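Local coordinates for glucose-1-phosphate thymidylyltransferase (Bacillus anthracis, PDB 4ECM), which catalyses the transfer of a thymidylyl group from dTTP to glucose 1-phosphate, yielding dTDP-glucose for dTDP-L-rhamnose synthesis and releasing pyrophosphate, at residues I29-T34 / I75-E80; R140-E145 / T233-S238; F166-I171 / E181-P186. One frame throughout, in Å; residues are numbered along the deposited sequence. Where two conformers were deposited one is given.

All three contacts involve the mixed central sheet of the nucleotidyltransferase fold. Contact 1 joins the parallel strands 25-30 and 72-77 and closes, along the chain, before the others open; both segments of contact 3 fall in the chain between the two segments of contact 2. The centres of contacts 1 and 2 lie about 26 Å apart, with the middle of the chain between them, and contact 1 is equally far from contact 3. Both contacts 1 and 3 touch the bound dTDP-glucose, one at the thymine, the other at the glucose and its phosphate, so they bracket the product. Contact 2, where helix 140-147 meets strand 232-236, has its centre about 20 Å from that of contact 3 and touches it through Y234 and I171.

Contact 1 of 3, residues I29-T34 / I75-E80; sequences ILAGGT and IITGKE. With DAU (2'deoxy-thymidine-5'-diphospho-alpha-D-glucose), chain B; POP (pyrophosphate 2-), chain C.
I29 and I75 run alongside each other in the same direction, their CD1 methyls 3.7 Å apart, against helices 57-67 and 82-89. On the other face of the sheet L30 and I76 repeat the pattern: the CD2 branch of L30 comes alongside I76, 3.7 Å from its CG1. The backbones are joined on either side of I76, by I76 N to I29 O (3.1 Å, 172° at the hydrogen) and by A31 N to I76 O (2.7 Å). The strands run parallel, linked by helix 57-67 in a beta-alpha-beta crossover of the Rossmann-like nucleotidyltransferase core, and the chain leaves the first strand through the glycine-rich signature loop. Next to the backbone bonds, T77 adds a side-chain bond: with OG1 anti to its own N (chi1 -164°), the hydroxyl donates to A31 O at 2.9 Å, from a position 53° above the carbonyl plane. The peptide of G32 faces the nucleotide, its N donating to thymine O21 of dTDP-glucose at 2.9 Å. One residue on, G33 has no side chain between its backbone and the pyrophosphate, whose O5 lies 3.5 Å from G33 CA, while G33 O accepts a hydrogen bond from a water at 2.9 Å.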
loop_
_atom_site.group_PDB
_atom_site.type_symbol
_atom_site.label_atom_id
_atom_site.label_comp_id
_atom_site.label_asym_id
_atom_site.label_seq_id
_atom_site.Cartn_x
_atom_site.Cartn_y
_atom_site.Cartn_z
ATOM N N ILE A 29 8.195 19.615 8.295
ATOM C CA ILE A 29 6.747 19.563 8.084
ATOM C C ILE A 29 6.232 18.434 8.965
ATOM O O ILE A 29 6.658 17.286 8.822
ATOM C CB ILE A 29 6.330 19.284 6.623
ATOM C CG1 ILE A 29 6.926 20.312 5.669
ATOM C CG2 ILE A 29 4.782 19.307 6.498
ATOM C CD1 ILE A 29 6.624 20.038 4.198
ATOM N N LEU A 30 5.342 18.769 9.888
ATOM C CA LEU A 30 4.770 17.797 10.807
ATOM C C LEU A 30 3.470 17.329 10.193
ATOM O O LEU A 30 2.496 18.087 10.113
ATOM C CB LEU A 30 4.575 18.416 12.201
ATOM C CG LEU A 30 5.875 18.905 12.852
ATOM C CD1 LEU A 30 5.619 19.379 14.280
ATOM C CD2 LEU A 30 6.978 17.803 12.841
ATOM N N ALA A 31 3.459 16.079 9.742
ATOM C CA ALA A 31 2.310 15.540 9.037
ATOM C C ALA A 31 1.754 14.288 9.684
ATOM O O ALA A 31 1.187 13.440 9.006
ATOM C CB ALA A 31 2.679 15.278 7.566
ATOM N N GLY A 32 1.883 14.192 11.005
ATOM C CA GLY A 32 1.384 13.042 11.756
ATOM C C GLY A 32 -0.057 13.215 12.199
ATOM O O GLY A 32 -0.864 13.839 11.512
ATOM N N GLY A 33 -0.388 12.647 13.352
ATOM C CA GLY A 33 -1.757 12.719 13.869
ATOM C C GLY A 33 -2.656 11.605 13.356
ATOM O O GLY A 33 -2.337 10.934 12.389
ATOM N N THR A 34 -3.799 11.433 14.007
ATOM C CA THR A 34 -4.742 10.363 13.665
ATOM C C THR A 34 -5.733 10.737 12.558
ATOM O O THR A 34 -6.203 9.872 11.837
ATOM C CB THR A 34 -5.561 9.955 14.910
ATOM O OG1 THR A 34 -6.424 11.034 15.281
ATOM C CG2 THR A 34 -4.631 9.606 16.107
ATOM N N ILE A 75 10.314 15.379 7.035
ATOM C CA ILE A 75 8.884 15.091 7.053
ATOM C C ILE A 75 8.619 14.057 8.139
ATOM O O ILE A 75 9.227 12.978 8.137
ATOM C CB ILE A 75 8.442 14.494 5.717
ATOM C CG1 ILE A 75 8.793 15.428 4.534
ATOM C CG2 ILE A 75 6.939 14.112 5.740
ATOM C CD1 ILE A 75 8.044 16.677 4.460
ATOM N N ILE A 76 7.713 14.382 9.059
ATOM C CA ILE A 76 7.317 13.473 10.129
ATOM C C ILE A 76 5.878 12.994 9.909
ATOM O O ILE A 76 4.985 13.800 9.661
ATOM C CB ILE A 76 7.366 14.161 11.486
ATOM C CG1 ILE A 76 8.773 14.703 11.779
ATOM C CG2 ILE A 76 6.894 13.195 12.605
ATOM C CD1 ILE A 76 9.867 13.642 11.861
ATOM N N THR A 77 5.658 11.686 9.967
ATOM C CA THR A 77 4.301 11.148 9.860
ATOM C C THR A 77 4.232 9.793 10.545
ATOM O O THR A 77 5.232 9.311 11.074
ATOM C CB THR A 77 3.808 11.061 8.387
ATOM O OG1 THR A 77 2.379 10.885 8.366
ATOM C CG2 THR A 77 4.504 9.929 7.632
ATOM N N GLY A 78 3.042 9.201 10.566
ATOM C CA GLY A 78 2.834 7.882 11.192
ATOM C C GLY A 78 3.378 6.744 10.342
ATOM O O GLY A 78 3.573 6.884 9.141
ATOM N N LYS A 79 3.617 5.615 10.982
ATOM C CA LYS A 79 4.133 4.435 10.322
ATOM C C LYS A 79 3.261 3.981 9.138
ATOM O O LYS A 79 3.751 3.778 8.037
ATOM C CB LYS A 79 4.222 3.286 11.342
ATOM C CG LYS A 79 4.859 2.030 10.798
ATOM C CD LYS A 79 5.128 0.967 11.885
ATOM C CE LYS A 79 3.896 0.146 12.215
ATOM N NZ LYS A 79 4.202 -0.927 13.209
ATOM N N GLU A 80 1.962 3.881 9.387
ATOM C CA GLU A 80 1.004 3.461 8.375
ATOM C C GLU A 80 0.934 4.430 7.190
ATOM O O GLU A 80 0.865 3.998 6.029
ATOM C CB GLU A 80 -0.384 3.295 9.013
ATOM C CG GLU A 80 -0.766 4.428 9.962
ATOM C CD GLU A 80 0.099 4.453 11.233
ATOM O OE1 GLU A 80 0.396 5.556 11.723
ATOM O OE2 GLU A 80 0.486 3.370 11.735
HETATM O O6 DAU B . -3.492 25.224 13.678
HETATM C C6 DAU B . -2.860 26.075 14.637
HETATM C C5 DAU B . -2.900 25.417 16.009
HETATM O O5 DAU B . -2.286 24.137 15.885
HETATM C C4 DAU B . -2.185 26.264 17.067
HETATM O O4 DAU B . -2.849 27.508 17.253
HETATM C C3 DAU B . -2.099 25.554 18.415
HETATM O O3 DAU B . -1.307 26.358 19.315
HETATM C C2 DAU B . -1.458 24.179 18.193
HETATM O O2 DAU B . -1.446 23.412 19.412
HETATM C C1 DAU B . -2.190 23.398 17.109
HETATM O O1 DAU B . -3.493 23.067 17.577
HETATM P P2 DAU B . -4.307 21.824 16.944
HETATM O O3P DAU B . -4.868 22.185 15.590
HETATM O O4P DAU B . -5.201 21.299 18.033
HETATM O OPP DAU B . -3.126 20.755 16.662
HETATM P P DAU B . -3.411 19.320 15.996
HETATM O O1P DAU B . -4.570 19.441 15.036
HETATM O O2P DAU B . -3.431 18.307 17.083
HETATM O "O5'" DAU B . -2.092 19.087 15.098
HETATM C "C5'" DAU B . -1.901 19.868 13.936
HETATM C "C4'" DAU B . -0.872 19.297 12.960
HETATM O "O4'" DAU B . 0.302 18.782 13.585
HETATM C "C3'" DAU B . -1.436 18.212 12.069
HETATM O "O3'" DAU B . -1.162 18.638 10.731
HETATM C "C2'" DAU B . -0.666 16.958 12.403
HETATM C "C1'" DAU B . 0.558 17.460 13.156
HETATM N N11 DAU B . 0.881 16.756 14.408
HETATM C C61 DAU B . -0.105 16.719 15.428
HETATM C C51 DAU B . -0.011 15.814 16.467
HETATM C C5A DAU B . -1.010 15.860 17.604
HETATM C C21 DAU B . 1.829 15.717 14.363
HETATM O O21 DAU B . 2.714 15.708 13.355
HETATM N N31 DAU B . 1.953 14.815 15.368
HETATM C C41 DAU B . 1.080 14.810 16.410
HETATM O O41 DAU B . 1.205 13.891 17.394
HETATM P P1 POP C . -7.136 14.652 14.638
HETATM O O1 POP C . -7.272 13.480 15.575
HETATM O O2 POP C . -8.340 14.774 13.742
HETATM O O3 POP C . -7.013 15.895 15.475
HETATM O O POP C . -5.811 14.430 13.732
HETATM P P2 POP C . -4.671 15.570 13.551
HETATM O O4 POP C . -5.346 16.876 13.198
HETATM O O5 POP C . -3.749 15.179 12.425
HETATM O O6 POP C . -3.880 15.768 14.838
HETATM O O HOH W 1 -0.097 9.815 10.985
#

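Contact 2 of 3, residues R140-E145 / T233-S238; sequences RPYVEE and TYNEMS
Helix 140-147 packs on the nucleotidyltransferase sheet beside strand 232-236, with Y142 and E145 of the helix meeting N235 of the strand. The two elements run nearly antiparallel, 160° between their directions, and their axes approach to 10.3 Å. The side chains of Y142 and N235 pass one another running opposite ways, the CE1 side of the ring passing 3.8 Å from N235 CB, with ring and amide planes turned 60° apart. With CG beside its backbone N (chi1 -50°), the tyrosine lies along the strand and carries its hydroxyl on to the start of the following loop, where OH is 3.6 Å from M237 CA. There the hydroxyl is hydrogen-bonded to D137, and a water 2.9 Å from Y142 OH donates both to it and to E236 O. One helical turn further, E145 reaches N235 through an extended chain, coming from the opposite direction. N235 ND2 donates to E145 OE1 at 3.2 Å in an almost straight bond; the acceptor lies in the amide plane, but the donor stands above the plane of the carboxylate. K154, on the neighbouring strand 153-159, forms a salt bridge with E145 OE1 and a hydrogen bond to N235 OD1. The two ends of the amide thus face opposite kinds of partner, NH2 to carboxylate and oxygen to ammonium, which fixes its rotation, and the lysine would tend to stabilise E145 as the anion.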
loop_
_atom_site.group_PDB
_atom_site.type_symbol
_atom_site.label_atom_id
_atom_site.label_comp_id
_atom_site.label_asym_id
_atom_site.label_seq_id
_atom_site.Cartn_x
_atom_site.Cartn_y
_atom_site.Cartn_z
ATOM N N ARG A 140 9.290 34.150 3.521
ATOM C CA ARG A 140 10.604 34.799 3.415
ATOM C C ARG A 140 10.821 36.024 4.286
ATOM O O ARG A 140 11.841 36.119 4.954
ATOM C CB ARG A 140 10.962 35.121 1.949
ATOM C CG ARG A 140 12.346 35.781 1.766
ATOM C CD ARG A 140 12.643 36.083 0.278
ATOM N NE ARG A 140 12.713 34.860 -0.529
ATOM C CZ ARG A 140 13.831 34.171 -0.755
ATOM N NH1 ARG A 140 13.801 33.067 -1.491
ATOM N NH2 ARG A 140 14.981 34.579 -0.253
ATOM N N PRO A 141 9.879 36.973 4.280
ATOM C CA PRO A 141 10.120 38.158 5.108
ATOM C C PRO A 141 10.329 37.826 6.578
ATOM O O PRO A 141 11.148 38.469 7.245
ATOM C CB PRO A 141 8.854 39.003 4.904
ATOM C CG PRO A 141 8.352 38.596 3.541
ATOM C CD PRO A 141 8.674 37.113 3.435
ATOM N N TYR A 142 9.614 36.811 7.059
ATOM C CA TYR A 142 9.713 36.385 8.446
ATOM C C TYR A 142 11.009 35.602 8.694
ATOM O O TYR A 142 11.668 35.780 9.736
ATOM C CB TYR A 142 8.506 35.538 8.822
ATOM C CG TYR A 142 7.190 36.180 8.441
ATOM C CD1 TYR A 142 6.839 37.440 8.929
ATOM C CD2 TYR A 142 6.295 35.523 7.610
ATOM C CE1 TYR A 142 5.628 38.038 8.575
ATOM C CE2 TYR A 142 5.070 36.101 7.257
ATOM C CZ TYR A 142 4.746 37.348 7.738
ATOM O OH TYR A 142 3.566 37.908 7.382
ATOM N N VAL A 143 11.378 34.758 7.739
ATOM C CA VAL A 143 12.607 33.995 7.844
ATOM C C VAL A 143 13.819 34.954 7.840
ATOM O O VAL A 143 14.733 34.794 8.632
ATOM C CB VAL A 143 12.727 32.949 6.731
ATOM C CG1 VAL A 143 14.108 32.303 6.740
ATOM C CG2 VAL A 143 11.626 31.911 6.871
ATOM N N GLU A 144 13.792 35.963 6.977
ATOM C CA GLU A 144 14.865 36.963 6.913
ATOM C C GLU A 144 15.026 37.727 8.217
ATOM O O GLU A 144 16.156 37.973 8.651
ATOM C CB GLU A 144 14.624 37.951 5.770
ATOM C CG GLU A 144 14.783 37.328 4.405
ATOM C CD GLU A 144 14.383 38.265 3.271
ATOM O OE1 GLU A 144 13.727 39.301 3.536
ATOM O OE2 GLU A 144 14.727 37.941 2.115
ATOM N N GLU A 145 13.914 38.132 8.827
ATOM C CA GLU A 145 13.981 38.807 10.122
ATOM C C GLU A 145 14.554 37.891 11.166
ATOM O O GLU A 145 15.394 38.303 11.959
ATOM C CB GLU A 145 12.623 39.257 10.641
ATOM C CG GLU A 145 12.160 40.597 10.179
ATOM C CD GLU A 145 10.875 41.049 10.894
ATOM O OE1 GLU A 145 10.642 40.667 12.067
ATOM O OE2 GLU A 145 10.112 41.806 10.271
ATOM N N THR A 233 10.031 36.536 19.508
ATOM C CA THR A 233 9.498 37.674 18.764
ATOM C C THR A 233 8.255 37.213 18.032
ATOM O O THR A 233 7.988 36.013 17.946
ATOM C CB THR A 233 10.503 38.267 17.728
ATOM O OG1 THR A 233 10.817 37.286 16.723
ATOM C CG2 THR A 233 11.811 38.780 18.427
ATOM N N TYR A 234 7.473 38.158 17.522
ATOM C CA TYR A 234 6.308 37.801 16.744
ATOM C C TYR A 234 6.049 38.777 15.621
ATOM O O TYR A 234 6.537 39.909 15.620
ATOM C CB TYR A 234 5.057 37.732 17.612
ATOM C CG TYR A 234 4.526 39.075 18.022
ATOM C CD1 TYR A 234 3.526 39.704 17.283
ATOM C CD2 TYR A 234 5.028 39.728 19.145
ATOM C CE1 TYR A 234 3.034 40.957 17.659
ATOM C CE2 TYR A 234 4.543 40.962 19.529
ATOM C CZ TYR A 234 3.546 41.576 18.780
ATOM O OH TYR A 234 3.075 42.806 19.162
ATOM N N ASN A 235 5.273 38.302 14.660
ATOM C CA ASN A 235 4.814 39.109 13.555
ATOM C C ASN A 235 3.366 38.757 13.271
ATOM O O ASN A 235 2.969 37.599 13.378
ATOM C CB ASN A 235 5.613 38.859 12.281
ATOM C CG ASN A 235 7.073 39.161 12.432
ATOM O OD1 ASN A 235 7.811 38.403 13.063
ATOM N ND2 ASN A 235 7.523 40.235 11.789
ATOM N N GLU A 236 2.581 39.763 12.918
ATOM C CA GLU A 236 1.217 39.546 12.526
ATOM C C GLU A 236 1.236 39.301 11.037
ATOM O O GLU A 236 1.852 40.050 10.296
ATOM C CB GLU A 236 0.366 40.771 12.830
ATOM C CG GLU A 236 0.319 41.128 14.300
ATOM C CD GLU A 236 -0.640 42.285 14.591
ATOM O OE1 GLU A 236 -1.781 42.281 14.059
ATOM O OE2 GLU A 236 -0.246 43.173 15.379
ATOM N N MET A 237 0.568 38.247 10.604
ATOM C CA MET A 237 0.500 37.902 9.195
ATOM C C MET A 237 -0.423 38.834 8.465
ATOM O O MET A 237 -1.299 39.433 9.075
ATOM C CB MET A 237 -0.030 36.479 9.008
ATOM C CG MET A 237 0.970 35.382 9.368
ATOM S SD MET A 237 0.292 33.764 8.974
ATOM C CE MET A 237 1.753 32.765 9.114
ATOM N N SER A 238 -0.208 38.996 7.157
ATOM C CA SER A 238 -0.981 39.964 6.348
ATOM C C SER A 238 -2.169 39.423 5.531
ATOM O O SER A 238 -3.173 40.113 5.385
ATOM C CB SER A 238 -0.032 40.693 5.401
ATOM O OG SER A 238 0.730 39.765 4.658
HETATM O O HOH W 2 3.137 40.714 7.649
HETATM O O HOH W 3 9.299 40.652 15.049
#

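Contact 3 of 3, residues F166-I171 / E181-P186; sequences FGVANI and EKPKEP. With DAU (2'deoxy-thymidine-5'-diphospho-alpha-D-glucose), chain B.
The ring of F166 and the carboxylate of E181 both border the glucose of bound dTDP-glucose, the ring with its edge. Sugar O4 sits at that edge, near the ring plane, and W241 makes an edge-to-face stack with the same ring. The carboxylate receives the sugar with both oxygens: glucose O3 donates to E181 OE1 and O2 to OE2, each at 2.8 Å. This is the sugar end of the nucleotidyltransferase pocket, built where strands 175-181 and 167-172 form an antiparallel hairpin; G167 and E181 are a non-hydrogen-bonded pair, with CA atoms 4.1 Å apart. Having no side chain, G167 lets E181 OE1 come to 3.5 Å from its CA, while its N donates to glucose O4 at 3.0 Å. Three sugar hydroxyls are therefore read by two facing residues. The glutamate sets CG anti to its backbone N (chi1 -177°) and then bends at chi2, bringing the carboxylate back to the glycine and the sugar. K182 adds a charge: its NZ forms a salt bridge, 2.7 Å long, with the anti lone pair of E181 OE2, and donates to the phosphate oxygen O4P of the nucleotide sugar. The lysine thus spans carboxylate and diphosphate, and T220 is a further partner of E181 OE1. Beyond the sugar, K182 N donates to F166 O at 2.9 Å from above the carbonyl plane. P183 continues the loop over V168, its ring lying aslant to the valine, with P183 CG 3.7 Å from V168 CG2.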
loop_
_atom_site.group_PDB
_atom_site.type_symbol
_atom_site.label_atom_id
_atom_site.label_comp_id
_atom_site.label_asym_id
_atom_site.label_seq_id
_atom_site.Cartn_x
_atom_site.Cartn_y
_atom_site.Cartn_z
ATOM N N PHE A 166 -7.507 27.741 19.258
ATOM C CA PHE A 166 -6.079 27.789 19.008
ATOM C C PHE A 166 -5.259 28.221 20.196
ATOM O O PHE A 166 -5.783 28.476 21.280
ATOM C CB PHE A 166 -5.826 28.803 17.864
ATOM C CG PHE A 166 -6.677 28.571 16.636
ATOM C CD1 PHE A 166 -6.408 27.529 15.772
ATOM C CD2 PHE A 166 -7.739 29.400 16.348
ATOM C CE1 PHE A 166 -7.199 27.305 14.649
ATOM C CE2 PHE A 166 -8.536 29.182 15.232
ATOM C CZ PHE A 166 -8.261 28.127 14.376
ATOM N N GLY A 167 -3.955 28.283 19.984
ATOM C CA GLY A 167 -3.049 28.875 20.950
ATOM C C GLY A 167 -3.335 30.367 20.789
ATOM O O GLY A 167 -3.489 30.851 19.659
ATOM N N VAL A 168 -3.445 31.081 21.898
ATOM C CA VAL A 168 -3.818 32.505 21.876
ATOM C C VAL A 168 -2.782 33.378 22.561
ATOM O O VAL A 168 -2.390 33.115 23.688
ATOM C CB VAL A 168 -5.172 32.717 22.574
ATOM C CG1 VAL A 168 -5.482 34.200 22.728
ATOM C CG2 VAL A 168 -6.291 31.999 21.802
ATOM N N ALA A 169 -2.340 34.419 21.867
ATOM C CA ALA A 169 -1.328 35.322 22.401
ATOM C C ALA A 169 -1.982 36.495 23.101
ATOM O O ALA A 169 -2.843 37.175 22.536
ATOM C CB ALA A 169 -0.412 35.829 21.283
ATOM N N ASN A 170 -1.560 36.714 24.339
ATOM C CA ASN A 170 -2.020 37.831 25.141
ATOM C C ASN A 170 -1.035 38.943 24.866
ATOM O O ASN A 170 0.104 38.909 25.348
ATOM C CB ASN A 170 -2.022 37.449 26.627
ATOM C CG ASN A 170 -2.428 38.612 27.550
ATOM O OD1 ASN A 170 -2.820 39.685 27.092
ATOM N ND2 ASN A 170 -2.324 38.386 28.862
ATOM N N ILE A 171 -1.451 39.905 24.051
ATOM C CA ILE A 171 -0.593 41.022 23.672
ATOM C C ILE A 171 -0.955 42.314 24.393
ATOM O O ILE A 171 -2.093 42.757 24.354
ATOM C CB ILE A 171 -0.667 41.286 22.163
ATOM C CG1 ILE A 171 -0.180 40.054 21.392
ATOM C CG2 ILE A 171 0.183 42.521 21.788
ATOM C CD1 ILE A 171 -0.174 40.258 19.922
ATOM N N GLU A 181 -3.017 27.815 25.456
ATOM C CA GLU A 181 -3.518 26.834 24.512
ATOM C C GLU A 181 -5.013 26.599 24.708
ATOM O O GLU A 181 -5.442 26.232 25.783
ATOM C CB GLU A 181 -2.737 25.519 24.654
ATOM C CG GLU A 181 -3.122 24.429 23.654
ATOM C CD GLU A 181 -2.792 24.780 22.194
ATOM O OE1 GLU A 181 -1.978 25.712 21.950
ATOM O OE2 GLU A 181 -3.339 24.094 21.292
ATOM N N LYS A 182 -5.779 26.838 23.646
ATOM C CA LYS A 182 -7.239 26.644 23.608
ATOM C C LYS A 182 -7.962 27.130 24.862
ATOM O O LYS A 182 -8.655 26.368 25.528
ATOM C CB LYS A 182 -7.575 25.178 23.312
ATOM C CG LYS A 182 -6.921 24.671 22.022
ATOM C CD LYS A 182 -7.480 23.316 21.589
ATOM C CE LYS A 182 -6.740 22.759 20.347
ATOM N NZ LYS A 182 -5.328 22.445 20.679
ATOM N N PRO A 183 -7.822 28.425 25.172
ATOM C CA PRO A 183 -8.459 28.969 26.363
ATOM C C PRO A 183 -9.990 28.989 26.273
ATOM O O PRO A 183 -10.549 29.290 25.205
ATOM C CB PRO A 183 -7.919 30.399 26.412
ATOM C CG PRO A 183 -7.652 30.752 24.972
ATOM C CD PRO A 183 -7.176 29.469 24.354
ATOM N N LYS A 184 -10.648 28.654 27.383
ATOM C CA LYS A 184 -12.119 28.726 27.487
ATOM C C LYS A 184 -12.573 30.190 27.423
ATOM O O LYS A 184 -13.672 30.492 26.968
ATOM C CB LYS A 184 -12.598 28.119 28.821
ATOM C CG LYS A 184 -12.671 26.587 28.867
ATOM C CD LYS A 184 -13.981 26.016 28.249
ATOM C CE LYS A 184 -15.243 26.389 29.106
ATOM N NZ LYS A 184 -16.539 25.769 28.644
ATOM N N GLU A 185 -11.703 31.076 27.908
ATOM C CA GLU A 185 -11.929 32.515 27.941
ATOM C C GLU A 185 -10.703 33.216 27.371
ATOM O O GLU A 185 -9.819 33.660 28.117
ATOM C CB GLU A 185 -12.173 32.971 29.383
ATOM C CG GLU A 185 -13.528 32.514 29.949
ATOM C CD GLU A 185 -13.727 32.893 31.427
ATOM O OE1 GLU A 185 -12.716 33.128 32.132
ATOM O OE2 GLU A 185 -14.900 32.931 31.883
ATOM N N PRO A 186 -10.643 33.319 26.043
ATOM C CA PRO A 186 -9.472 33.917 25.388
ATOM C C PRO A 186 -9.195 35.349 25.810
ATOM O O PRO A 186 -10.118 36.131 25.942
ATOM C CB PRO A 186 -9.824 33.867 23.888
ATOM C CG PRO A 186 -11.019 32.927 23.769
ATOM C CD PRO A 186 -11.703 32.925 25.090
HETATM O O6 DAU B . -3.492 25.224 13.678
HETATM C C6 DAU B . -2.860 26.075 14.637
HETATM C C5 DAU B . -2.900 25.417 16.009
HETATM O O5 DAU B . -2.286 24.137 15.885
HETATM C C4 DAU B . -2.185 26.264 17.067
HETATM O O4 DAU B . -2.849 27.508 17.253
HETATM C C3 DAU B . -2.099 25.554 18.415
HETATM O O3 DAU B . -1.307 26.358 19.315
HETATM C C2 DAU B . -1.458 24.179 18.193
HETATM O O2 DAU B . -1.446 23.412 19.412
HETATM C C1 DAU B . -2.190 23.398 17.109
HETATM O O1 DAU B . -3.493 23.067 17.577
HETATM P P2 DAU B . -4.307 21.824 16.944
HETATM O O3P DAU B . -4.868 22.185 15.590
HETATM O O4P DAU B . -5.201 21.299 18.033
HETATM O OPP DAU B . -3.126 20.755 16.662
HETATM P P DAU B . -3.411 19.320 15.996
HETATM O O1P DAU B . -4.570 19.441 15.036
HETATM O O2P DAU B . -3.431 18.307 17.083
HETATM O "O5'" DAU B . -2.092 19.087 15.098
HETATM C "C5'" DAU B . -1.901 19.868 13.936
HETATM C "C4'" DAU B . -0.872 19.297 12.960
HETATM O "O4'" DAU B . 0.302 18.782 13.585
HETATM C "C3'" DAU B . -1.436 18.212 12.069
HETATM O "O3'" DAU B . -1.162 18.638 10.731
HETATM C "C2'" DAU B . -0.666 16.958 12.403
HETATM C "C1'" DAU B . 0.558 17.460 13.156
HETATM N N11 DAU B . 0.881 16.756 14.408
HETATM C C61 DAU B . -0.105 16.719 15.428
HETATM C C51 DAU B . -0.011 15.814 16.467
HETATM C C5A DAU B . -1.010 15.860 17.604
HETATM C C21 DAU B . 1.829 15.717 14.363
HETATM O O21 DAU B . 2.714 15.708 13.355
HETATM N N31 DAU B . 1.953 14.815 15.368
HETATM C C41 DAU B . 1.080 14.810 16.410
HETATM O O41 DAU B . 1.205 13.891 17.394
#